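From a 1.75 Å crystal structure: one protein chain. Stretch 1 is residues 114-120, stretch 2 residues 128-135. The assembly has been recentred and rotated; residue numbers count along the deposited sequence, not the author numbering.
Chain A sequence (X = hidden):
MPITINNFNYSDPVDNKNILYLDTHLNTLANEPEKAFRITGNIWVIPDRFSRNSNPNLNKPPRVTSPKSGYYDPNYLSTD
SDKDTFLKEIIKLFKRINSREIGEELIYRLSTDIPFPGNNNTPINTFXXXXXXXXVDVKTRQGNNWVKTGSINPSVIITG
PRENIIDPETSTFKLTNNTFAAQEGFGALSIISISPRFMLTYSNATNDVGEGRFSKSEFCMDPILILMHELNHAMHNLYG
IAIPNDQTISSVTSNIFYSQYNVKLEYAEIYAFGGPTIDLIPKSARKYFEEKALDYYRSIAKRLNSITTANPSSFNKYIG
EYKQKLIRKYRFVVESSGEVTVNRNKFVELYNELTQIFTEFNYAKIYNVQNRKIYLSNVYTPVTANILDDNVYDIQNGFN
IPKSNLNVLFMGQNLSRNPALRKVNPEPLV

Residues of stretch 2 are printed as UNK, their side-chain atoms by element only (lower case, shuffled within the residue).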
ATOM      1  N   ILE A 114      -0.275  15.024   2.245  1.00 16.72           N
ATOM      2  CA  ILE A 114       0.270  14.528   3.498  1.00 16.02           C
ATOM      3  C   ILE A 114      -0.766  14.319   4.598  1.00 16.54           C
ATOM      4  O   ILE A 114      -1.873  14.852   4.541  1.00 17.57           O
ATOM      5  CB  ILE A 114       1.321  15.510   4.059  1.00 17.53           C
ATOM      6  CG1 ILE A 114       0.639  16.826   4.448  1.00 16.87           C
ATOM      7  CG2 ILE A 114       2.395  15.789   3.008  1.00 16.75           C
ATOM      8  CD1 ILE A 114       1.484  17.718   5.346  1.00 21.24           C
ATOM      9  N   PRO A 115      -0.417  13.512   5.610  1.00 16.17           N
ATOM     10  CA  PRO A 115      -1.338  13.268   6.721  1.00 15.36           C
ATOM     11  C   PRO A 115      -1.489  14.601   7.441  1.00 16.46           C
ATOM     12  O   PRO A 115      -0.551  15.401   7.457  1.00 15.26           O
ATOM     13  CB  PRO A 115      -0.574  12.277   7.592  1.00 16.42           C
ATOM     14  CG  PRO A 115       0.253  11.521   6.605  1.00 17.52           C
ATOM     15  CD  PRO A 115       0.750  12.616   5.690  1.00 17.19           C
ATOM     16  N   PHE A 116      -2.658  14.865   8.014  1.00 15.29           N
ATOM     17  CA  PHE A 116      -2.814  16.101   8.765  1.00 16.49           C
ATOM     18  C   PHE A 116      -1.810  15.950   9.907  1.00 15.52           C
ATOM     19  O   PHE A 116      -1.700  14.877  10.502  1.00 16.95           O
ATOM     20  CB  PHE A 116      -4.220  16.214   9.352  1.00 16.48           C
ATOM     21  CG  PHE A 116      -4.432  17.462  10.166  1.00 17.07           C
ATOM     22  CD1 PHE A 116      -5.034  18.580   9.601  1.00 17.51           C
ATOM     23  CD2 PHE A 116      -4.009  17.523  11.488  1.00 17.72           C
ATOM     24  CE1 PHE A 116      -5.213  19.746  10.348  1.00 17.83           C
ATOM     25  CE2 PHE A 116      -4.181  18.684  12.243  1.00 19.28           C
ATOM     26  CZ  PHE A 116      -4.784  19.795  11.670  1.00 17.18           C
ATOM     27  N   PRO A 117      -1.057  17.015  10.225  1.00 16.25           N
ATOM     28  CA  PRO A 117      -0.085  16.900  11.315  1.00 17.73           C
ATOM     29  C   PRO A 117      -0.732  16.884  12.698  1.00 18.89           C
ATOM     30  O   PRO A 117      -0.812  17.912  13.371  1.00 18.60           O
ATOM     31  CB  PRO A 117       0.820  18.113  11.098  1.00 16.15           C
ATOM     32  CG  PRO A 117      -0.113  19.123  10.522  1.00 19.60           C
ATOM     33  CD  PRO A 117      -0.932  18.310   9.537  1.00 16.57           C
ATOM     34  N   GLY A 118      -1.194  15.708  13.108  1.00 18.99           N
ATOM     35  CA  GLY A 118      -1.820  15.572  14.407  1.00 19.98           C
ATOM     36  C   GLY A 118      -2.720  14.359  14.517  1.00 20.85           C
ATOM     37  O   GLY A 118      -2.892  13.603  13.557  1.00 18.86           O
ATOM     38  N   ASN A 119      -3.273  14.156  15.708  1.00 19.66           N
ATOM     39  CA  ASN A 119      -4.194  13.055  15.947  1.00 21.02           C
ATOM     40  C   ASN A 119      -5.275  13.526  16.916  1.00 22.42           C
ATOM     41  O   ASN A 119      -5.360  14.717  17.222  1.00 21.97           O
ATOM     42  CB  ASN A 119      -3.469  11.819  16.504  1.00 19.53           C
ATOM     43  CG  ASN A 119      -2.805  12.071  17.843  1.00 20.76           C
ATOM     44  OD1 ASN A 119      -3.165  12.999  18.569  1.00 20.32           O
ATOM     45  ND2 ASN A 119      -1.839  11.225  18.187  1.00 21.54           N
ATOM     46  N   ASN A 120      -6.093  12.598  17.397  1.00 24.08           N
ATOM     47  CA  ASN A 120      -7.181  12.944  18.307  1.00 25.88           C
ATOM     48  C   ASN A 120      -6.742  13.745  19.532  1.00 27.09           C
ATOM     49  O   ASN A 120      -7.484  14.605  20.008  1.00 27.48           O
ATOM     50  CB  ASN A 120      -7.922  11.673  18.754  1.00 27.63           C
ATOM     51  CG  ASN A 120      -7.064  10.753  19.611  1.00 33.55           C
ATOM     52  OD1 ASN A 120      -5.978  10.327  19.205  1.00 35.26           O
ATOM     53  ND2 ASN A 120      -7.557  10.431  20.804  1.00 33.84           N
ATOM     54  N   UNK A 128       1.194  19.251  14.642  1.00 21.11           N
ATOM     55  CA  UNK A 128       2.276  18.453  15.219  1.00 21.73           C
ATOM     56  C   UNK A 128       2.861  17.539  14.152  1.00 22.48           C
ATOM     57  O   UNK A 128       2.288  16.502  13.820  1.00 21.02           O
ATOM     58  o   UNK A 128       4.041  16.967  16.699  1.00 25.20           O
ATOM     59  c   UNK A 128       1.761  17.623  16.397  1.00 22.45           C
ATOM     60  c   UNK A 128       2.857  16.819  17.074  1.00 25.79           C
ATOM     61  o   UNK A 128       2.531  16.036  17.991  1.00 26.36           O
ATOM     62  N   UNK A 129       4.014  17.929  13.622  1.00 21.44           N
ATOM     63  CA  UNK A 129       4.669  17.159  12.575  1.00 20.66           C
ATOM     64  C   UNK A 129       5.418  15.921  13.066  1.00 20.83           C
ATOM     65  O   UNK A 129       5.989  15.182  12.263  1.00 19.96           O
ATOM     66  c   UNK A 129       5.590  18.089  11.776  1.00 19.32           C
ATOM     67  c   UNK A 129       3.665  19.749   8.944  1.00 19.74           C
ATOM     68  c   UNK A 129       3.358  20.990   9.498  1.00 18.97           C
ATOM     69  c   UNK A 129       3.794  21.297  10.785  1.00 17.91           C
ATOM     70  c   UNK A 129       4.842  19.118  10.966  1.00 19.75           C
ATOM     71  c   UNK A 129       4.401  18.825   9.679  1.00 20.57           C
ATOM     72  c   UNK A 129       4.532  20.362  11.511  1.00 18.99           C
ATOM     73  N   UNK A 130       5.408  15.687  14.379  1.00 19.63           N
ATOM     74  CA  UNK A 130       6.074  14.511  14.952  1.00 21.10           C
ATOM     75  C   UNK A 130       5.074  13.557  15.605  1.00 19.65           C
ATOM     76  O   UNK A 130       5.476  12.614  16.290  1.00 21.24           O
ATOM     77  o   UNK A 130       8.789  16.577  16.069  1.00 25.62           O
ATOM     78  c   UNK A 130       7.099  14.911  16.025  1.00 21.46           C
ATOM     79  o   UNK A 130       8.834  15.147  14.402  1.00 24.16           O
ATOM     80  c   UNK A 130       8.324  15.596  15.452  1.00 23.38           C
ATOM     81  N   UNK A 131       3.783  13.788  15.395  1.00 19.88           N
ATOM     82  CA  UNK A 131       2.773  12.941  16.030  1.00 20.70           C
ATOM     83  C   UNK A 131       2.894  11.460  15.693  1.00 19.05           C
ATOM     84  O   UNK A 131       3.169  11.087  14.550  1.00 19.18           O
ATOM     85  c   UNK A 131       0.348  12.763  16.646  1.00 22.55           C
ATOM     86  c   UNK A 131       1.336  13.411  15.692  1.00 20.15           C
ATOM     87  c   UNK A 131       0.995  13.079  14.249  1.00 20.91           C
ATOM     88  N   UNK A 132       2.685  10.624  16.708  1.00 19.44           N
ATOM     89  CA  UNK A 132       2.761   9.174  16.569  1.00 19.04           C
ATOM     90  C   UNK A 132       4.014   8.717  15.837  1.00 19.88           C
ATOM     91  O   UNK A 132       5.120   8.856  16.359  1.00 21.27           O
ATOM     92  c   UNK A 132       1.505   8.650  15.866  1.00 19.84           C
ATOM     93  c   UNK A 132       0.269   8.762  16.738  1.00 20.87           C
ATOM     94  o   UNK A 132       0.321   8.293  17.894  1.00 22.21           O
ATOM     95  o   UNK A 132      -0.750   9.314  16.273  1.00 19.80           O
ATOM     96  N   UNK A 133       3.847   8.171  14.634  1.00 17.55           N
ATOM     97  CA  UNK A 133       4.981   7.698  13.846  1.00 18.31           C
ATOM     98  C   UNK A 133       5.062   8.362  12.472  1.00 18.27           C
ATOM     99  O   UNK A 133       5.586   7.777  11.521  1.00 20.22           O
ATOM    100  c   UNK A 133       6.428   5.139  15.380  1.00 20.90           C
ATOM    101  c   UNK A 133       5.587   4.130  17.397  1.00 25.01           C
ATOM    102  c   UNK A 133       5.136   5.427  14.961  1.00 19.68           C
ATOM    103  c   UNK A 133       6.657   4.493  16.593  1.00 23.03           C
ATOM    104  c   UNK A 133       4.895   6.177  13.683  1.00 18.25           C
ATOM    105  c   UNK A 133       4.290   4.410  16.986  1.00 23.13           C
ATOM    106  c   UNK A 133       4.071   5.055  15.773  1.00 21.19           C
ATOM    107  N   UNK A 134       4.558   9.588  12.370  1.00 16.15           N
ATOM    108  CA  UNK A 134       4.571  10.307  11.098  1.00 16.66           C
ATOM    109  C   UNK A 134       5.953  10.803  10.682  1.00 17.38           C
ATOM    110  O   UNK A 134       6.194  11.055   9.498  1.00 16.45           O
ATOM    111  c   UNK A 134       2.147  11.055  10.993  1.00 17.96           C
ATOM    112  c   UNK A 134       3.597  11.486  11.139  1.00 17.50           C
ATOM    113  o   UNK A 134       1.851   9.876  10.789  1.00 16.81           O
ATOM    114  n   UNK A 134       1.234  12.017  11.089  1.00 17.12           N
ATOM    115  N   UNK A 135       6.856  10.963  11.644  1.00 18.19           N
ATOM    116  CA  UNK A 135       8.206  11.411  11.313  1.00 18.37           C
ATOM    117  C   UNK A 135       9.189  10.293  11.639  1.00 21.26           C
ATOM    118  O   UNK A 135       9.017   9.577  12.622  1.00 21.58           O
ATOM    119  c   UNK A 135       8.562  12.690  12.089  1.00 19.83           C
ATOM    120  o   UNK A 135       8.640  12.464  13.483  1.00 20.03           O
TER
HETATM  121  O   HOH W   1      -1.528  11.544  11.921  1.00 15.25           O

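At position 128 the side chain has two carbons, the second carrying two oxygens. Its CA-to-CB bond points sideways, and CB, 4.0 Å from Pro117 O, is as near to stretch 1 as the side chain comes, so identity rests on the atoms. Two terminal oxygens and no nitrogen make it an acid, and the single carbon before the carboxylate makes it Asp128. Its backbone N donates to Pro117 O at 2.7 Å (166°), the one backbone hydrogen bond between the stretches.

Position 129 carries one carbon and then a ring of six carbons, with no heteroatom. CB points away from stretch 1, yet the ring returns to it, and Pro117 CB lies 3.9 Å from the ring centroid, 11° off the normal. A plain six-carbon ring identifies Phe129, and the proline carbon over its face makes a CH-pi contact.

Position 130 again shows two carbons, the second bearing two oxygens. It points away and touches nothing on stretch 1. This is Asp130; its backbone N donates to Asp128 OD1 (3.0 Å).

At position 131 one carbon branches into two more, three carbons in all. One branch lies 3.6 Å from Gly118 N, the other 3.1 Å from Asn119 ND2. Branching at CB without any heteroatom gives Val131, which ends the type I turn begun at Asp128.

Position 132 has two carbons and two terminal oxygens, one of them 2.9 Å from Asn119 ND2. The residue is Asp132, and its OD2 accepts a nearly straight hydrogen bond (167°) from that amide.

Position 133 has one carbon and a six-carbon ring, out of reach of stretch 1: Phe133.

Position 134 has two carbons, the second carrying one oxygen and one nitrogen. The nitrogen lies 3.9 Å from Pro115 CB, and the mixed pair marks a carboxamide, Asn134. Its backbone N closes the type II' turn on Val131 O at 3.0 Å.

Position 135, one carbon and one oxygen without contact to stretch 1, is Ser135. Ser135 OG donates to Asp130 OD1 at 2.8 Å.

The contact is held at separate points along two irregular segments. Pro117 is central: its carbonyl is tied to Asp128 while its ring packs on Phe129. Farther along, Asn119 reaches Asp132 beside Val131. A water accepts from Asn134 ND2 (2.9 Å) and donates to Gly118 O (3.0 Å), bridging a gap that direct contacts leave. Gly118 adopts backbone angles at which a CB would be jammed against the preceding carbonyl and crowded by Phe116 CE2.

Stretch 2 (128-135) DFDVDFNS
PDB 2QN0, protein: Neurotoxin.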